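Local coordinates for putative lipoprotein (Campylobacter jejuni subsp. jejuni, PDB 2G5G), which binds heme, with two hemes stacked face to face in its dimer, and probably serves as a lipoprotein in bacterial heme uptake, at residues T88-L93 and K136-N141; V80-L85 and Q125-V130; S225-I230 and L255-Y260. One frame throughout, in Å; residues are numbered along the deposited sequence.

Interaction 1: T88-L93 and K136-N141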
# COMPACT_ATOMS: atom_id res chain seq x y z
N THR A 88 -12.19 -14.23 -9.21
CA THR A 88 -11.75 -14.08 -10.62
C THR A 88 -10.93 -15.26 -11.15
O THR A 88 -10.78 -15.42 -12.36
CB THR A 88 -10.88 -12.81 -10.79
OG1 THR A 88 -9.78 -12.85 -9.87
CG2 THR A 88 -11.70 -11.57 -10.55
N GLU A 89 -10.40 -16.08 -10.25
CA GLU A 89 -9.56 -17.23 -10.59
C GLU A 89 -10.36 -18.51 -10.87
O GLU A 89 -9.77 -19.54 -11.17
CB GLU A 89 -8.59 -17.51 -9.43
CG GLU A 89 -7.17 -17.82 -9.82
CD GLU A 89 -6.45 -16.62 -10.43
OE1 GLU A 89 -6.84 -15.46 -10.15
OE2 GLU A 89 -5.49 -16.83 -11.19
N GLN A 90 -11.68 -18.46 -10.76
CA GLN A 90 -12.48 -19.69 -10.73
C GLN A 90 -12.34 -20.57 -11.98
O GLN A 90 -12.20 -21.80 -11.87
CB GLN A 90 -13.96 -19.41 -10.43
CG GLN A 90 -14.70 -20.65 -9.92
CD GLN A 90 -14.04 -21.26 -8.71
OE1 GLN A 90 -13.70 -20.55 -7.76
NE2 GLN A 90 -13.87 -22.58 -8.71
N ASN A 91 -12.35 -19.95 -13.16
CA ASN A 91 -12.13 -20.73 -14.39
C ASN A 91 -10.87 -21.55 -14.30
O ASN A 91 -10.89 -22.75 -14.56
CB ASN A 91 -12.09 -19.82 -15.62
CG ASN A 91 -13.45 -19.25 -15.95
OD1 ASN A 91 -14.50 -19.85 -15.64
ND2 ASN A 91 -13.46 -18.08 -16.61
N HIS A 92 -9.79 -20.92 -13.87
CA HIS A 92 -8.52 -21.60 -13.65
C HIS A 92 -8.63 -22.69 -12.60
O HIS A 92 -8.12 -23.77 -12.78
CB HIS A 92 -7.41 -20.58 -13.29
CG HIS A 92 -6.03 -21.15 -13.31
ND1 HIS A 92 -5.33 -21.37 -14.49
CD2 HIS A 92 -5.21 -21.56 -12.31
CE1 HIS A 92 -4.15 -21.89 -14.21
NE2 HIS A 92 -4.05 -22.02 -12.89
N LEU A 93 -9.31 -22.40 -11.49
CA LEU A 93 -9.52 -23.37 -10.41
C LEU A 93 -10.40 -24.57 -10.80
O LEU A 93 -10.20 -25.67 -10.31
CB LEU A 93 -10.12 -22.66 -9.17
CG LEU A 93 -9.23 -21.56 -8.59
CD1 LEU A 93 -10.01 -20.72 -7.55
CD2 LEU A 93 -7.91 -22.14 -8.03
N LYS A 136 -14.57 -29.18 -4.31
CA LYS A 136 -13.98 -28.20 -5.19
C LYS A 136 -13.50 -26.97 -4.40
O LYS A 136 -14.18 -26.49 -3.47
CB LYS A 136 -14.95 -27.76 -6.30
CG LYS A 136 -14.30 -26.86 -7.35
CD LYS A 136 -15.04 -26.85 -8.66
CE LYS A 136 -16.11 -25.80 -8.63
NZ LYS A 136 -16.71 -25.63 -9.98
N ILE A 137 -12.33 -26.47 -4.77
CA ILE A 137 -11.85 -25.19 -4.19
C ILE A 137 -12.41 -24.00 -4.93
O ILE A 137 -12.28 -23.88 -6.17
CB ILE A 137 -10.28 -25.14 -4.09
CG1 ILE A 137 -9.81 -26.18 -3.07
CG2 ILE A 137 -9.81 -23.73 -3.69
CD1 ILE A 137 -8.31 -26.39 -2.95
N LEU A 138 -13.02 -23.09 -4.17
CA LEU A 138 -13.55 -21.86 -4.72
C LEU A 138 -12.69 -20.65 -4.32
O LEU A 138 -12.24 -20.58 -3.17
CB LEU A 138 -15.01 -21.63 -4.25
CG LEU A 138 -15.99 -22.81 -4.26
CD1 LEU A 138 -17.34 -22.42 -3.58
CD2 LEU A 138 -16.22 -23.34 -5.71
N GLY A 139 -12.47 -19.72 -5.25
CA GLY A 139 -11.89 -18.41 -4.92
C GLY A 139 -12.97 -17.51 -4.35
O GLY A 139 -14.02 -17.35 -4.96
N ALA A 140 -12.74 -16.97 -3.14
CA ALA A 140 -13.79 -16.23 -2.44
C ALA A 140 -13.60 -14.74 -2.56
O ALA A 140 -14.55 -13.98 -2.44
CB ALA A 140 -13.82 -16.65 -0.92
N ASN A 141 -12.37 -14.32 -2.83
CA ASN A 141 -11.95 -12.94 -2.58
C ASN A 141 -11.89 -12.01 -3.82
O ASN A 141 -12.04 -12.45 -4.98
CB ASN A 141 -10.55 -12.99 -1.93
CG ASN A 141 -10.31 -11.87 -0.90
OD1 ASN A 141 -11.00 -10.86 -0.89
ND2 ASN A 141 -9.32 -12.08 -0.04
O HOH W 1 -15.45 -18.58 -6.94
O HOH W 2 -10.22 -25.36 -7.57
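Gln-90 grips the backbone of strand 137-141 with both ends of its carboxamide. OE1 accepts the N-H of Gly-139 at 2.9 Å, the donor lying nearly along the C=O axis (161°), while NE2 of Gln-90 gives a longer, almost straight bond (173°) to Ile-137 O at 3.3 Å. Ile-137 O lies in the plane of the Gln-90 amide, so the flat group bridges two backbone positions on either side of Leu-138, much as a neighbouring strand would. The bend of the Gln-90 chain at chi2 (56°) sets CD, and with it the carboxamide, beside the strand backbone. A water donates to Gln-90 OE1 and to Gly-139 O, giving OE1 a second partner; another water donates to Leu-93 O and Ile-137 O. NE2 of Gln-90 also bonds OD1 of Asp-94, the same oxygen that forms a salt bridge with Lys-136 NZ.

Strand 137-141 is the outermost strand of the sheet within this chain. On its inner side it pairs in parallel with strand 78-82, and on its outer side the polar groups of Ile-137 and Gly-139 are met by the first turn of helix 90-98 and by water instead of another strand.

Apolar contacts lie beside these bonds. Leu-93 sets CD1 3.5 Å from Gly-139 N, where the lack of a side chain lets the methyl come down on the backbone. CB of Leu-93 lies 3.9 Å from Ile-137 O. CD2 of Leu-138 and CE of Lys-136 each approach Gln-90 NE2 to 3.9 Å, while Ile-137 turns its own side chain to helix 124-131.

Interaction 2: V80-L85 and Q125-V130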
# COMPACT_ATOMS: atom_id res chain seq x y z
N VAL A 80 -15.12 -25.96 -0.70
CA VAL A 80 -14.35 -25.08 0.20
C VAL A 80 -13.94 -23.79 -0.49
O VAL A 80 -13.27 -23.80 -1.52
CB VAL A 80 -13.11 -25.79 0.80
CG1 VAL A 80 -12.28 -24.81 1.67
CG2 VAL A 80 -13.54 -26.96 1.63
N ALA A 81 -14.40 -22.66 0.07
CA ALA A 81 -14.03 -21.35 -0.45
C ALA A 81 -12.86 -20.84 0.38
O ALA A 81 -12.77 -21.10 1.58
CB ALA A 81 -15.24 -20.38 -0.36
N LEU A 82 -11.98 -20.09 -0.25
CA LEU A 82 -10.75 -19.64 0.39
C LEU A 82 -10.57 -18.15 0.24
O LEU A 82 -10.54 -17.62 -0.89
CB LEU A 82 -9.52 -20.41 -0.16
CG LEU A 82 -9.37 -21.91 0.13
CD1 LEU A 82 -8.15 -22.51 -0.59
CD2 LEU A 82 -9.30 -22.20 1.62
N GLU A 83 -10.47 -17.45 1.37
CA GLU A 83 -10.07 -16.04 1.33
C GLU A 83 -8.75 -15.92 0.53
O GLU A 83 -8.49 -14.87 -0.07
CB GLU A 83 -9.83 -15.50 2.75
CG GLU A 83 -9.27 -14.04 2.80
CD GLU A 83 -8.81 -13.58 4.20
OE1 GLU A 83 -8.91 -14.35 5.17
OE2 GLU A 83 -8.34 -12.45 4.30
N MSE A 84 -7.93 -16.97 0.52
CA MSE A 84 -6.61 -16.79 -0.14
C MSE A 84 -6.58 -16.86 -1.65
O MSE A 84 -5.55 -16.58 -2.26
CB MSE A 84 -5.42 -17.52 0.52
CG MSE A 84 -5.58 -18.78 1.35
SE MSE A 84 -7.00 -19.04 2.73
CE MSE A 84 -6.90 -17.40 3.82
N LEU A 85 -7.72 -17.17 -2.26
CA LEU A 85 -7.82 -17.13 -3.72
C LEU A 85 -8.90 -16.19 -4.14
O LEU A 85 -9.96 -16.11 -3.49
CB LEU A 85 -8.04 -18.54 -4.28
CG LEU A 85 -6.86 -19.47 -4.10
CD1 LEU A 85 -7.22 -20.93 -4.29
CD2 LEU A 85 -5.72 -19.07 -5.06
N GLN A 125 -0.99 -28.07 4.30
CA GLN A 125 -1.61 -29.23 4.91
C GLN A 125 -3.11 -29.21 4.62
O GLN A 125 -3.66 -30.21 4.17
CB GLN A 125 -1.35 -29.27 6.43
CG GLN A 125 -1.78 -30.57 7.13
CD GLN A 125 -1.70 -30.48 8.66
OE1 GLN A 125 -1.32 -29.44 9.22
NE2 GLN A 125 -2.06 -31.57 9.34
N PHE A 126 -3.75 -28.08 4.88
CA PHE A 126 -5.20 -27.97 4.71
C PHE A 126 -5.59 -28.05 3.23
O PHE A 126 -6.50 -28.82 2.86
CB PHE A 126 -5.72 -26.66 5.31
CG PHE A 126 -7.21 -26.46 5.14
CD1 PHE A 126 -8.11 -27.28 5.80
CD2 PHE A 126 -7.70 -25.43 4.33
CE1 PHE A 126 -9.48 -27.09 5.65
CE2 PHE A 126 -9.09 -25.21 4.20
CZ PHE A 126 -9.97 -26.05 4.86
N VAL A 127 -4.91 -27.27 2.41
CA VAL A 127 -5.25 -27.18 0.99
C VAL A 127 -5.01 -28.52 0.27
O VAL A 127 -5.75 -28.85 -0.65
CB VAL A 127 -4.52 -26.03 0.28
CG1 VAL A 127 -4.83 -26.06 -1.20
CG2 VAL A 127 -4.93 -24.69 0.86
N ASN A 128 -4.02 -29.30 0.71
CA ASN A 128 -3.77 -30.61 0.12
C ASN A 128 -4.88 -31.57 0.38
O ASN A 128 -5.36 -32.21 -0.55
CB ASN A 128 -2.42 -31.23 0.55
CG ASN A 128 -1.30 -30.91 -0.42
OD1 ASN A 128 -0.85 -29.76 -0.51
ND2 ASN A 128 -0.85 -31.92 -1.16
N VAL A 129 -5.29 -31.66 1.66
CA VAL A 129 -6.39 -32.51 2.07
C VAL A 129 -7.69 -32.10 1.36
O VAL A 129 -8.47 -32.97 0.94
CB VAL A 129 -6.60 -32.50 3.61
CG1 VAL A 129 -7.76 -33.38 3.99
CG2 VAL A 129 -5.36 -33.02 4.32
N VAL A 130 -7.89 -30.80 1.22
CA VAL A 130 -9.09 -30.29 0.54
C VAL A 130 -9.07 -30.67 -0.95
O VAL A 130 -10.01 -31.32 -1.46
CB VAL A 130 -9.28 -28.77 0.72
CG1 VAL A 130 -10.40 -28.24 -0.19
CG2 VAL A 130 -9.63 -28.48 2.19
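Phe-126 and Val-130, one turn apart on helix 124-131, meet Val-80 and Leu-82, alternate residues on one face of strand 78-82. Phe-126 holds CG anti to its backbone N (chi1 178°), and the ring reaches toward the strand. Val-80 comes at it tip to tip, with CG1 4.1 Å from Phe-126 CE2 and equally near CZ. Leu-82 slides past the ring in the opposite direction; its CD2 lies at the ring edge, in plane, 4.0 Å from Phe-126 CE2. One ring face is taken within the helix itself by Val-130 CG2, 3.6 Å above the plane of the Phe-126 ring and offset toward the rim.

The other branch of Val-130 does the work across the contact. CG1, anti to the backbone N (chi1 171°), rests 3.8 Å from Val-80 CB and as close to Val-80 CG2, the two side chains crossing obliquely. The two methyls of Val-80 are thus divided between ring and valine. Leu-82 is split in the same way: CD2 goes to Phe-126, and CD1 touches Val-127 CG2 at 4.2 Å. No hydrogen bond spans the segments, and the interface is wholly apolar.

This is helix-on-sheet packing in an alpha/beta fold, with the helix running 145° to the strand direction and the axes 10.9 Å apart. Residues Leu-82 to Leu-85 form a type I beta turn. Val-80 and Phe-126 both also touch Phe-64 of helix 54-73, Leu-82 and Phe-126 touch Leu-218 of strand 214-220, and Ile-137 of strand 137-141 packs against Leu-82, Val-127 and Val-130.

Interaction 3: S225-I230 and L255-Y260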
# COMPACT_ATOMS: atom_id res chain seq x y z
N SER A 225 -16.18 -12.87 11.58
CA SER A 225 -16.88 -12.29 12.71
C SER A 225 -18.33 -11.92 12.36
O SER A 225 -18.60 -11.16 11.43
CB SER A 225 -16.16 -11.03 13.22
OG SER A 225 -17.03 -10.33 14.10
N LYS A 226 -19.26 -12.43 13.16
CA LYS A 226 -20.64 -12.05 13.04
C LYS A 226 -20.90 -10.57 13.36
O LYS A 226 -21.94 -10.06 13.01
CB LYS A 226 -21.48 -12.90 13.98
CG LYS A 226 -21.58 -14.38 13.53
CD LYS A 226 -22.15 -15.21 14.65
CE LYS A 226 -23.62 -14.93 14.88
NZ LYS A 226 -24.16 -15.72 16.01
N LYS A 227 -19.99 -9.92 14.09
CA LYS A 227 -20.14 -8.51 14.48
C LYS A 227 -19.79 -7.51 13.37
O LYS A 227 -20.43 -6.47 13.26
CB LYS A 227 -19.24 -8.20 15.67
CG LYS A 227 -19.55 -9.00 16.94
CD LYS A 227 -18.47 -8.80 17.99
CE LYS A 227 -18.49 -7.39 18.60
NZ LYS A 227 -17.31 -7.26 19.55
N ILE A 228 -18.78 -7.82 12.57
CA ILE A 228 -18.22 -6.84 11.62
C ILE A 228 -18.00 -7.41 10.20
O ILE A 228 -17.61 -6.66 9.30
CB ILE A 228 -16.86 -6.31 12.10
CG1 ILE A 228 -15.88 -7.48 12.28
CG2 ILE A 228 -17.04 -5.44 13.39
CD1 ILE A 228 -14.48 -7.11 12.69
N GLY A 229 -18.17 -8.72 10.05
CA GLY A 229 -17.69 -9.40 8.82
C GLY A 229 -18.72 -9.95 7.86
O GLY A 229 -19.87 -9.50 7.78
N ILE A 230 -18.27 -10.95 7.11
CA ILE A 230 -19.09 -11.65 6.12
C ILE A 230 -20.56 -11.97 6.52
O ILE A 230 -21.45 -11.77 5.69
CB ILE A 230 -18.38 -12.93 5.64
CG1 ILE A 230 -17.06 -12.53 4.95
CG2 ILE A 230 -19.34 -13.79 4.71
CD1 ILE A 230 -16.00 -13.64 4.94
N LEU A 255 -17.75 -13.72 22.41
CA LEU A 255 -18.77 -14.71 22.09
C LEU A 255 -19.65 -14.32 20.90
O LEU A 255 -20.12 -15.16 20.16
CB LEU A 255 -19.63 -14.98 23.32
CG LEU A 255 -18.95 -15.60 24.55
CD1 LEU A 255 -19.90 -15.47 25.76
CD2 LEU A 255 -18.52 -17.05 24.27
N LYS A 256 -19.86 -13.02 20.73
CA LYS A 256 -20.66 -12.50 19.65
C LYS A 256 -20.05 -12.69 18.26
O LYS A 256 -20.75 -12.46 17.26
CB LYS A 256 -20.94 -11.01 19.87
CG LYS A 256 -21.66 -10.68 21.18
CD LYS A 256 -21.94 -9.15 21.35
CE LYS A 256 -20.64 -8.30 21.63
NZ LYS A 256 -19.75 -8.82 22.77
N ASP A 257 -18.76 -13.02 18.19
CA ASP A 257 -18.06 -13.16 16.93
C ASP A 257 -18.44 -14.44 16.17
O ASP A 257 -18.22 -14.53 14.97
CB ASP A 257 -16.54 -13.16 17.15
CG ASP A 257 -15.95 -11.78 17.18
OD1 ASP A 257 -16.57 -10.85 16.65
OD2 ASP A 257 -14.85 -11.62 17.75
N SER A 258 -18.96 -15.44 16.87
CA SER A 258 -19.08 -16.74 16.22
C SER A 258 -20.19 -17.56 16.92
O SER A 258 -20.76 -17.08 17.90
CB SER A 258 -17.72 -17.44 16.28
OG SER A 258 -17.40 -17.87 17.59
N ASP A 259 -20.51 -18.74 16.41
CA ASP A 259 -21.48 -19.66 17.03
C ASP A 259 -20.81 -20.76 17.84
O ASP A 259 -21.40 -21.33 18.79
CB ASP A 259 -22.37 -20.27 15.94
CG ASP A 259 -23.12 -19.20 15.15
OD1 ASP A 259 -23.91 -18.45 15.80
OD2 ASP A 259 -22.87 -19.06 13.93
N TYR A 260 -19.57 -21.07 17.47
CA TYR A 260 -18.74 -22.03 18.21
C TYR A 260 -17.36 -21.44 18.30
O TYR A 260 -16.93 -20.68 17.40
CB TYR A 260 -18.69 -23.41 17.50
CG TYR A 260 -20.05 -24.06 17.43
CD1 TYR A 260 -20.87 -23.88 16.30
CD2 TYR A 260 -20.54 -24.81 18.50
CE1 TYR A 260 -22.13 -24.46 16.24
CE2 TYR A 260 -21.82 -25.40 18.45
CZ TYR A 260 -22.60 -25.20 17.31
OH TYR A 260 -23.88 -25.71 17.21
O HOH W 3 -22.84 -15.31 18.92
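Lys-226, Asp-257 and Lys-227 account for most of the interface between two loops. Lys-226 is held at both ends. Its backbone N donates to Asp-257 O at 3.0 Å, and its NZ forms a salt bridge with Asp-259 OD1 at 2.7 Å. Between these ends CB lies 3.4 Å from Lys-256 O and CD packs on the backbone of Ser-258, so the aliphatic chain runs across residues 256-259. The ammonium meets the carboxylate of Asp-259 on its syn side, 33° out of plane, the two side chains crossing at about a right angle; a water links NZ to Ser-258 O.

Asp-257 turns OD1 to residues 225-230. Ser-225 OG, anti to the backbone N (chi1 167°), donates to it at 2.6 Å from above the carboxylate plane. The same hydroxyl oxygen accepts the N-H of Lys-227, an ST turn that starts just where helix 221-224 ends. OD1 of Asp-257 is thereby tied through one oxygen to the turn at 225-227.

Lys-227 passes Asp-257 at a slant, its CD 3.1 Å from Asp-257 OD1, and lays its methylenes against Lys-256 CB. The two ammonium groups stand 4.3 Å apart, NZ to NZ, yet each is in a salt bridge with Asp-254, which probably offsets their repulsion.

His-25 and the backbone of Val-245 also bond the carboxylate of Asp-259. The contact thus joins the loop between helices 221-224 and 230-236 to the one leading from strand 243-248 into strand 260-264, with Gln-170 of helix 165-179 beside Lys-227.

In the fold
Interactions 1 and 2 are contiguous, with centres 11 Å apart, and their segments alternate along the chain. Strands 78-82 and 137-141 are neighbours in the sheet: Leu-138 N lies 2.8 Å from Val-80 O, a probable hydrogen bond, and Ile-137 CG1 packs 3.6 Å from Val-130 CG1. Both contacts lie at the edge of the sheet formed by strands 78-82 and 137-141. Interaction 3 lies across the centre of the chain, 25 Å from interaction 1 and 21 Å from interaction 2 between centres, and touches neither. None includes the heme-pocket residues, among them Tyr-151; the side chain of Leu-82 and the Gly-139 position are each about 13 Å from a bound heme.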